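Local coordinates for tumor necrosis factor receptor superfamily member 16 (Rattus norvegicus, PDB 1SG1), which probably binds nerve growth factor and related neurotrophins as a low-affinity receptor, through an elongated extracellular region of disulfide-rich repeats, at residues L64-A69 and R80-Y85; K17-G22 and T34-C39; E95-C100 and A130-P135. All blocks are in the same frame, centred on the assembly; numbering follows the deposited sequence.

Contact 1: L64-A69 and R80-Y85; sequences LQSMSA and RCAYGY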
loop_
_atom_site.group_PDB
_atom_site.type_symbol
_atom_site.label_atom_id
_atom_site.label_comp_id
_atom_site.label_asym_id
_atom_site.label_seq_id
_atom_site.Cartn_x
_atom_site.Cartn_y
_atom_site.Cartn_z
ATOM N N LEU C 64 -8.066 17.634 0.924
ATOM C CA LEU C 64 -8.615 16.292 1.039
ATOM C C LEU C 64 -7.750 15.307 0.258
ATOM O O LEU C 64 -8.078 14.126 0.166
ATOM C CB LEU C 64 -10.033 16.239 0.470
ATOM C CG LEU C 64 -11.173 16.879 1.257
ATOM C CD1 LEU C 64 -12.483 16.698 0.501
ATOM C CD2 LEU C 64 -11.256 16.254 2.652
ATOM N N GLN C 65 -6.655 15.793 -0.319
ATOM C CA GLN C 65 -5.770 14.935 -1.103
ATOM C C GLN C 65 -4.770 14.262 -0.189
ATOM O O GLN C 65 -4.228 14.899 0.707
ATOM C CB GLN C 65 -5.037 15.763 -2.160
ATOM C CG GLN C 65 -5.910 16.170 -3.336
ATOM C CD GLN C 65 -6.152 15.016 -4.271
ATOM O OE1 GLN C 65 -7.211 14.906 -4.896
ATOM N NE2 GLN C 65 -5.157 14.141 -4.386
ATOM N N SER C 66 -4.526 12.975 -0.415
ATOM C CA SER C 66 -3.581 12.240 0.400
ATOM C C SER C 66 -2.508 11.533 -0.422
ATOM O O SER C 66 -2.720 11.094 -1.552
ATOM C CB SER C 66 -4.311 11.215 1.266
ATOM O OG SER C 66 -4.844 10.180 0.465
ATOM N N MET C 67 -1.347 11.403 0.182
ATOM C CA MET C 67 -0.237 10.777 -0.468
ATOM C C MET C 67 -0.568 9.335 -0.805
ATOM O O MET C 67 -0.983 8.559 0.029
ATOM C CB MET C 67 0.981 10.874 0.449
ATOM C CG MET C 67 2.200 10.090 0.017
ATOM S SD MET C 67 3.622 10.531 1.028
ATOM C CE MET C 67 4.142 11.967 0.128
ATOM N N SER C 68 -0.405 9.001 -2.067
ATOM C CA SER C 68 -0.637 7.663 -2.532
ATOM C C SER C 68 0.729 7.142 -2.894
ATOM O O SER C 68 0.949 5.947 -2.943
ATOM C CB SER C 68 -1.515 7.672 -3.762
ATOM O OG SER C 68 -1.538 6.372 -4.303
ATOM N N ALA C 69 1.641 8.074 -3.138
ATOM C CA ALA C 69 3.017 7.766 -3.500
ATOM C C ALA C 69 3.960 8.885 -3.036
ATOM O O ALA C 69 3.722 10.059 -3.293
ATOM C CB ALA C 69 3.117 7.584 -5.002
ATOM N N ARG C 80 -3.986 11.114 -4.106
ATOM C CA ARG C 80 -5.338 10.653 -4.401
ATOM C C ARG C 80 -6.269 11.156 -3.310
ATOM O O ARG C 80 -5.810 11.582 -2.257
ATOM C CB ARG C 80 -5.375 9.121 -4.470
ATOM C CG ARG C 80 -5.023 8.572 -5.849
ATOM C CD ARG C 80 -5.346 7.079 -5.983
ATOM N NE ARG C 80 -4.217 6.210 -5.654
ATOM C CZ ARG C 80 -4.262 5.230 -4.760
ATOM N NH1 ARG C 80 -5.382 4.987 -4.090
ATOM N NH2 ARG C 80 -3.190 4.482 -4.546
ATOM N N CYS C 81 -7.568 11.140 -3.552
ATOM C CA CYS C 81 -8.497 11.581 -2.518
ATOM C C CYS C 81 -8.414 10.654 -1.312
ATOM O O CYS C 81 -8.359 9.436 -1.463
ATOM C CB CYS C 81 -9.932 11.594 -3.046
ATOM S SG CYS C 81 -10.252 12.925 -4.241
ATOM N N ALA C 82 -8.391 11.240 -0.121
ATOM C CA ALA C 82 -8.326 10.495 1.140
ATOM C C ALA C 82 -9.321 9.318 1.241
ATOM O O ALA C 82 -10.251 9.188 0.443
ATOM C CB ALA C 82 -8.534 11.458 2.312
ATOM N N TYR C 83 -9.116 8.470 2.242
ATOM C CA TYR C 83 -9.956 7.289 2.444
ATOM C C TYR C 83 -11.459 7.500 2.290
ATOM O O TYR C 83 -12.100 6.847 1.460
ATOM C CB TYR C 83 -9.676 6.661 3.812
ATOM C CG TYR C 83 -10.512 5.425 4.116
ATOM C CD1 TYR C 83 -10.690 4.987 5.435
ATOM C CD2 TYR C 83 -11.161 4.718 3.098
ATOM C CE1 TYR C 83 -11.496 3.890 5.728
ATOM C CE2 TYR C 83 -11.972 3.621 3.381
ATOM C CZ TYR C 83 -12.137 3.212 4.696
ATOM O OH TYR C 83 -12.949 2.135 4.981
ATOM N N GLY C 84 -12.037 8.397 3.074
ATOM C CA GLY C 84 -13.475 8.590 2.970
ATOM C C GLY C 84 -14.056 9.300 1.758
ATOM O O GLY C 84 -15.252 9.551 1.716
ATOM N N TYR C 85 -13.236 9.608 0.764
ATOM C CA TYR C 85 -13.725 10.324 -0.409
ATOM C C TYR C 85 -13.260 9.696 -1.693
ATOM O O TYR C 85 -12.472 8.773 -1.676
ATOM C CB TYR C 85 -13.243 11.784 -0.393
ATOM C CG TYR C 85 -13.363 12.475 0.943
ATOM C CD1 TYR C 85 -12.553 12.098 2.021
ATOM C CD2 TYR C 85 -14.291 13.495 1.137
ATOM C CE1 TYR C 85 -12.669 12.728 3.261
ATOM C CE2 TYR C 85 -14.419 14.128 2.363
ATOM C CZ TYR C 85 -13.607 13.744 3.425
ATOM O OH TYR C 85 -13.730 14.378 4.643
#
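The phenol ring of Y85 carries the branched end of L64 on one face, the two side chains crossing at about a right angle. CD2 of L64 makes a CH-pi contact 3.9 Å from the centroid of the Y85 ring, displaced toward the rim and 25° off the normal. There CD2 of L64 comes to 3.5 Å from CZ of Y85. CD1 of L64 reaches the CD2–CE2 side of the same ring, while C94 and A96 of strand 94-96 add further contacts to Y85. The guanidinium of R80 is met over one face by CB of S68, 3.6 Å from NE of R80. The Q65 side chain leaves its backbone away from 80-85, but the bend at chi2 (-76°) brings CD back, and OE1 of its amide ends 3.7 Å from SG of C81.

Between these groups lies a short piece of the antiparallel hairpin of strands 65-69 and 78-81, of the kind that builds cysteine-rich repeats in this receptor family. S66 and R80 form its hydrogen-bonded pair: S66 N gives a nearly straight bond (173°) of 2.6 Å to R80 O, and R80 N returns one of 2.9 Å to S66 O. Q65 and C81 form the neighbouring non-hydrogen-bonded pair, and beyond it A82 N reaches L64 O at 2.9 Å. R80 O is gripped twice, since S66 OG also donates to it, at 3.2 Å and from above the carbonyl plane. C81 continues into a disulfide with C94, while M67 packs on an aromatic side chain of another protein's chain.

Contact 2: K17-G22 and T34-C39; sequences KACNLG and TVCEPC
C19 and C36 meet through their sulfurs, the SG atoms of the two cysteines being joined at 2.0 Å in a disulfide whose central torsion is -89°. Each SG lies anti to its own carbonyl carbon, which aims the two sulfurs across the gap between segments running in the same direction. T34 packs next to this bridge: its CG2 comes to 3.9 Å from SG of C19, and its OG1 lies 3.0 Å from the backbone O of K17. At the other end C39 N donates a nearly straight 3.0 Å hydrogen bond to G22 O, and SG of C39 stays close to the same oxygen, at 3.5 Å. A CB at G22, with phi at 91°, would jam against the carbonyl O of L21.

Outside this shell, strand 35-38 is held by its antiparallel partner 23-27 through backbone bonds of V35 with A26 and E37 with G24. N20 ND2 hydrogen-bonds OE1 of E23, the first residue of strand 23-27, K17 N is hydrogen-bonded to Q33 OE1, and C39 forms its own disulfide with C55. The C19–C36 bridge, beside C16–C29, fits the disulfide pattern of a TNF receptor cysteine-rich repeat. An irregular loop and a short strand are therefore joined mainly by covalent chemistry suited to an oxidising extracellular setting; its reduction would probably leave the C39-to-G22 hydrogen bond and the contacts of T34 as the main ties.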
loop_
_atom_site.group_PDB
_atom_site.type_symbol
_atom_site.label_atom_id
_atom_site.label_comp_id
_atom_site.label_asym_id
_atom_site.label_seq_id
_atom_site.Cartn_x
_atom_site.Cartn_y
_atom_site.Cartn_z
ATOM N N LYS C 17 26.483 18.415 -21.788
ATOM C CA LYS C 17 26.245 17.155 -21.094
ATOM C C LYS C 17 24.845 17.248 -20.509
ATOM O O LYS C 17 24.321 18.344 -20.322
ATOM C CB LYS C 17 27.246 16.953 -19.956
ATOM C CG LYS C 17 28.657 16.630 -20.401
ATOM C CD LYS C 17 29.593 16.541 -19.200
ATOM C CE LYS C 17 30.928 15.907 -19.576
ATOM N NZ LYS C 17 30.753 14.490 -20.030
ATOM N N ALA C 18 24.241 16.105 -20.213
ATOM C CA ALA C 18 22.899 16.113 -19.656
ATOM C C ALA C 18 22.850 15.625 -18.214
ATOM O O ALA C 18 23.617 14.753 -17.813
ATOM C CB ALA C 18 21.954 15.276 -20.534
ATOM N N CYS C 19 21.921 16.216 -17.436
ATOM C CA CYS C 19 21.720 15.856 -16.037
ATOM C C CYS C 19 20.817 14.636 -16.021
ATOM O O CYS C 19 19.633 14.715 -16.324
ATOM C CB CYS C 19 21.064 16.998 -15.265
ATOM S SG CYS C 19 22.043 18.528 -15.284
ATOM N N ASN C 20 21.414 13.508 -15.674
ATOM C CA ASN C 20 20.736 12.229 -15.618
ATOM C C ASN C 20 19.506 12.175 -14.711
ATOM O O ASN C 20 18.990 13.200 -14.261
ATOM C CB ASN C 20 21.753 11.156 -15.208
ATOM C CG ASN C 20 22.734 11.650 -14.145
ATOM O OD1 ASN C 20 23.651 10.924 -13.753
ATOM N ND2 ASN C 20 22.546 12.889 -13.677
ATOM N N LEU C 21 19.035 10.958 -14.472
ATOM C CA LEU C 21 17.866 10.717 -13.634
ATOM C C LEU C 21 18.193 10.979 -12.173
ATOM O O LEU C 21 19.168 10.445 -11.646
ATOM C CB LEU C 21 17.421 9.268 -13.803
ATOM C CG LEU C 21 15.962 8.944 -14.099
ATOM C CD1 LEU C 21 15.406 9.842 -15.208
ATOM C CD2 LEU C 21 15.902 7.477 -14.486
ATOM N N GLY C 22 17.381 11.801 -11.518
ATOM C CA GLY C 22 17.624 12.096 -10.120
ATOM C C GLY C 22 18.492 13.312 -9.898
ATOM O O GLY C 22 18.767 13.688 -8.764
ATOM N N THR C 34 27.773 22.309 -18.386
ATOM C CA THR C 34 26.451 22.092 -17.775
ATOM C C THR C 34 26.716 21.723 -16.333
ATOM O O THR C 34 27.551 20.854 -16.066
ATOM C CB THR C 34 25.686 20.873 -18.319
ATOM O OG1 THR C 34 25.401 21.047 -19.703
ATOM C CG2 THR C 34 24.364 20.702 -17.567
ATOM N N VAL C 35 26.010 22.352 -15.404
ATOM C CA VAL C 35 26.197 22.011 -14.004
ATOM C C VAL C 35 24.957 21.317 -13.429
ATOM O O VAL C 35 23.873 21.897 -13.336
ATOM C CB VAL C 35 26.607 23.258 -13.171
ATOM C CG1 VAL C 35 25.703 24.399 -13.481
ATOM C CG2 VAL C 35 26.594 22.937 -11.680
ATOM N N CYS C 36 25.147 20.050 -13.069
ATOM C CA CYS C 36 24.096 19.209 -12.498
ATOM C C CYS C 36 24.296 18.955 -11.008
ATOM O O CYS C 36 25.398 18.625 -10.566
ATOM C CB CYS C 36 24.084 17.841 -13.182
ATOM S SG CYS C 36 23.937 17.853 -14.995
ATOM N N GLU C 37 23.249 19.103 -10.245
ATOM C CA GLU C 37 23.336 18.755 -8.836
ATOM C C GLU C 37 22.145 17.849 -8.514
ATOM O O GLU C 37 21.071 17.997 -9.086
ATOM C CB GLU C 37 23.324 20.002 -7.946
ATOM C CG GLU C 37 21.954 20.616 -7.721
ATOM C CD GLU C 37 21.980 21.745 -6.700
ATOM O OE1 GLU C 37 22.409 22.868 -7.049
ATOM O OE2 GLU C 37 21.575 21.504 -5.541
ATOM N N PRO C 38 22.344 16.866 -7.619
ATOM C CA PRO C 38 21.281 15.939 -7.225
ATOM C C PRO C 38 20.055 16.621 -6.614
ATOM O O PRO C 38 20.174 17.648 -5.956
ATOM C CB PRO C 38 21.987 15.027 -6.227
ATOM C CG PRO C 38 23.360 14.941 -6.781
ATOM C CD PRO C 38 23.650 16.391 -7.123
ATOM N N CYS C 39 18.880 16.042 -6.843
ATOM C CA CYS C 39 17.638 16.563 -6.282
ATOM C C CYS C 39 17.491 16.135 -4.819
ATOM O O CYS C 39 18.132 15.190 -4.376
ATOM C CB CYS C 39 16.440 16.040 -7.063
ATOM S SG CYS C 39 16.514 16.348 -8.847
#

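Contact 3: E95-C100 and A130-P135; sequences EACSVC and ANHVDP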
loop_
_atom_site.group_PDB
_atom_site.type_symbol
_atom_site.label_atom_id
_atom_site.label_comp_id
_atom_site.label_asym_id
_atom_site.label_seq_id
_atom_site.Cartn_x
_atom_site.Cartn_y
_atom_site.Cartn_z
ATOM N N GLU C 95 -15.027 14.309 -3.267
ATOM C CA GLU C 95 -16.392 14.246 -2.757
ATOM C C GLU C 95 -16.489 13.068 -1.783
ATOM O O GLU C 95 -15.857 12.038 -1.987
ATOM C CB GLU C 95 -17.362 14.053 -3.929
ATOM C CG GLU C 95 -18.429 15.139 -4.072
ATOM C CD GLU C 95 -17.852 16.516 -4.326
ATOM O OE1 GLU C 95 -17.281 17.100 -3.383
ATOM O OE2 GLU C 95 -17.963 17.015 -5.468
ATOM N N ALA C 96 -17.252 13.220 -0.712
ATOM C CA ALA C 96 -17.382 12.125 0.238
ATOM C C ALA C 96 -18.103 10.966 -0.434
ATOM O O ALA C 96 -19.068 11.172 -1.167
ATOM C CB ALA C 96 -18.146 12.569 1.470
ATOM N N CYS C 97 -17.604 9.755 -0.190
ATOM C CA CYS C 97 -18.187 8.545 -0.747
ATOM C C CYS C 97 -19.678 8.450 -0.413
ATOM O O CYS C 97 -20.124 8.937 0.622
ATOM C CB CYS C 97 -17.493 7.317 -0.160
ATOM S SG CYS C 97 -15.755 7.045 -0.622
ATOM N N SER C 98 -20.456 7.828 -1.284
ATOM C CA SER C 98 -21.864 7.662 -0.979
ATOM C C SER C 98 -21.939 6.493 -0.011
ATOM O O SER C 98 -21.011 5.688 0.071
ATOM C CB SER C 98 -22.670 7.354 -2.243
ATOM O OG SER C 98 -22.920 8.531 -2.991
ATOM N N VAL C 99 -23.026 6.412 0.746
ATOM C CA VAL C 99 -23.188 5.318 1.703
ATOM C C VAL C 99 -24.363 4.452 1.319
ATOM O O VAL C 99 -25.362 4.945 0.819
ATOM C CB VAL C 99 -23.415 5.827 3.166
ATOM C CG1 VAL C 99 -22.936 7.270 3.311
ATOM C CG2 VAL C 99 -24.881 5.708 3.550
ATOM N N CYS C 100 -24.222 3.148 1.521
ATOM C CA CYS C 100 -25.309 2.241 1.234
ATOM C C CYS C 100 -26.108 2.250 2.528
ATOM O O CYS C 100 -25.692 1.675 3.544
ATOM C CB CYS C 100 -24.775 0.854 0.920
ATOM S SG CYS C 100 -23.579 0.822 -0.454
ATOM N N ALA C 130 -25.493 1.755 7.864
ATOM C CA ALA C 130 -25.270 2.736 6.813
ATOM C C ALA C 130 -23.761 3.039 6.686
ATOM O O ALA C 130 -23.149 3.665 7.554
ATOM C CB ALA C 130 -26.070 4.018 7.109
ATOM N N ASN C 131 -23.167 2.558 5.607
ATOM C CA ASN C 131 -21.768 2.798 5.369
ATOM C C ASN C 131 -21.392 2.404 3.962
ATOM O O ASN C 131 -22.243 2.075 3.154
ATOM C CB ASN C 131 -20.905 2.060 6.404
ATOM C CG ASN C 131 -21.247 0.592 6.525
ATOM O OD1 ASN C 131 -21.131 -0.173 5.573
ATOM N ND2 ASN C 131 -21.657 0.188 7.715
ATOM N N HIS C 132 -20.114 2.438 3.648
ATOM C CA HIS C 132 -19.722 2.066 2.307
ATOM C C HIS C 132 -18.698 0.948 2.279
ATOM O O HIS C 132 -17.805 0.945 1.463
ATOM C CB HIS C 132 -19.230 3.298 1.534
ATOM C CG HIS C 132 -18.082 4.004 2.181
ATOM N ND1 HIS C 132 -16.770 3.631 1.981
ATOM C CD2 HIS C 132 -18.051 5.041 3.048
ATOM C CE1 HIS C 132 -15.979 4.406 2.701
ATOM N NE2 HIS C 132 -16.731 5.269 3.357
ATOM N N VAL C 133 -18.857 -0.012 3.176
ATOM C CA VAL C 133 -17.946 -1.148 3.252
ATOM C C VAL C 133 -18.693 -2.452 3.437
ATOM O O VAL C 133 -18.183 -3.515 3.091
ATOM C CB VAL C 133 -16.943 -1.010 4.423
ATOM C CG1 VAL C 133 -16.060 0.192 4.211
ATOM C CG2 VAL C 133 -17.677 -0.881 5.725
ATOM N N ASP C 134 -19.908 -2.364 3.979
ATOM C CA ASP C 134 -20.723 -3.552 4.253
ATOM C C ASP C 134 -21.647 -4.013 3.155
ATOM O O ASP C 134 -22.506 -3.264 2.703
ATOM C CB ASP C 134 -21.569 -3.348 5.515
ATOM C CG ASP C 134 -20.763 -3.478 6.785
ATOM O OD1 ASP C 134 -19.838 -4.320 6.807
ATOM O OD2 ASP C 134 -21.059 -2.768 7.766
ATOM N N PRO C 135 -21.490 -5.270 2.717
ATOM C CA PRO C 135 -22.322 -5.864 1.672
ATOM C C PRO C 135 -23.569 -6.440 2.344
ATOM O O PRO C 135 -23.601 -6.596 3.556
ATOM C CB PRO C 135 -21.414 -6.935 1.089
ATOM C CG PRO C 135 -20.687 -7.421 2.292
ATOM C CD PRO C 135 -20.382 -6.166 3.088
HETATM O O HOH W 1 -23.805 -0.972 3.811
#
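H132 sets its imidazole against C97, whose CB lies over the ring centre at 4.0 Å from the centroid, 11° off the normal; SG of C97 follows over the ring, 4.4 Å from the centroid. With chi1 at 58°, CG of H132 sits between its backbone N and carbonyl carbon, which places it beside CB of C97. CB of H132 packs 3.3 Å from S98 O. An alanine here would probably leave CB and SG of C97 without the ring that covers them, opening a gap between the two segments.

Bonding is uneven beyond this close part. C100 N donates to N131 O at 2.8 Å, from above the carbonyl plane, but the return bond from N131 N to C100 O is weak at 3.4 Å, making a single antiparallel bridge. On the looser side V99 CG2 only grazes A130 CB at 4.1 Å, and a water bridges C100 O and D134 O. N131 OD1 accepts from D134 N at 3.0 Å in an Asx motif. The chain has no helices: the contact joins two successive cysteine-rich regions, where the disulfide-tied stretch leaving strand 94-96 meets the loop between strands 125-126 and 137-138.

Overall arrangement
The three contacts follow one another along an extended chain in the order 2, 1, 3, as the successive cysteine-rich repeats of this family would. Contacts 1 and 3 are neighbours, their centres 16 Å apart: G84 O and C97 N make a probable hydrogen bond of 3.0 Å, Y85 packs on E95 and A96, and Y83 OH touches V133 CG1. Contact 2 stands apart, its centre 32 Å from that of contact 1 and 47 Å from that of contact 3. There is no active site here; instead each contact has residues touching partner chains of the assembly, presumably the neurotrophin: M67 and Y83, with A69 on a second such chain; N20 and L21; V133 to P135.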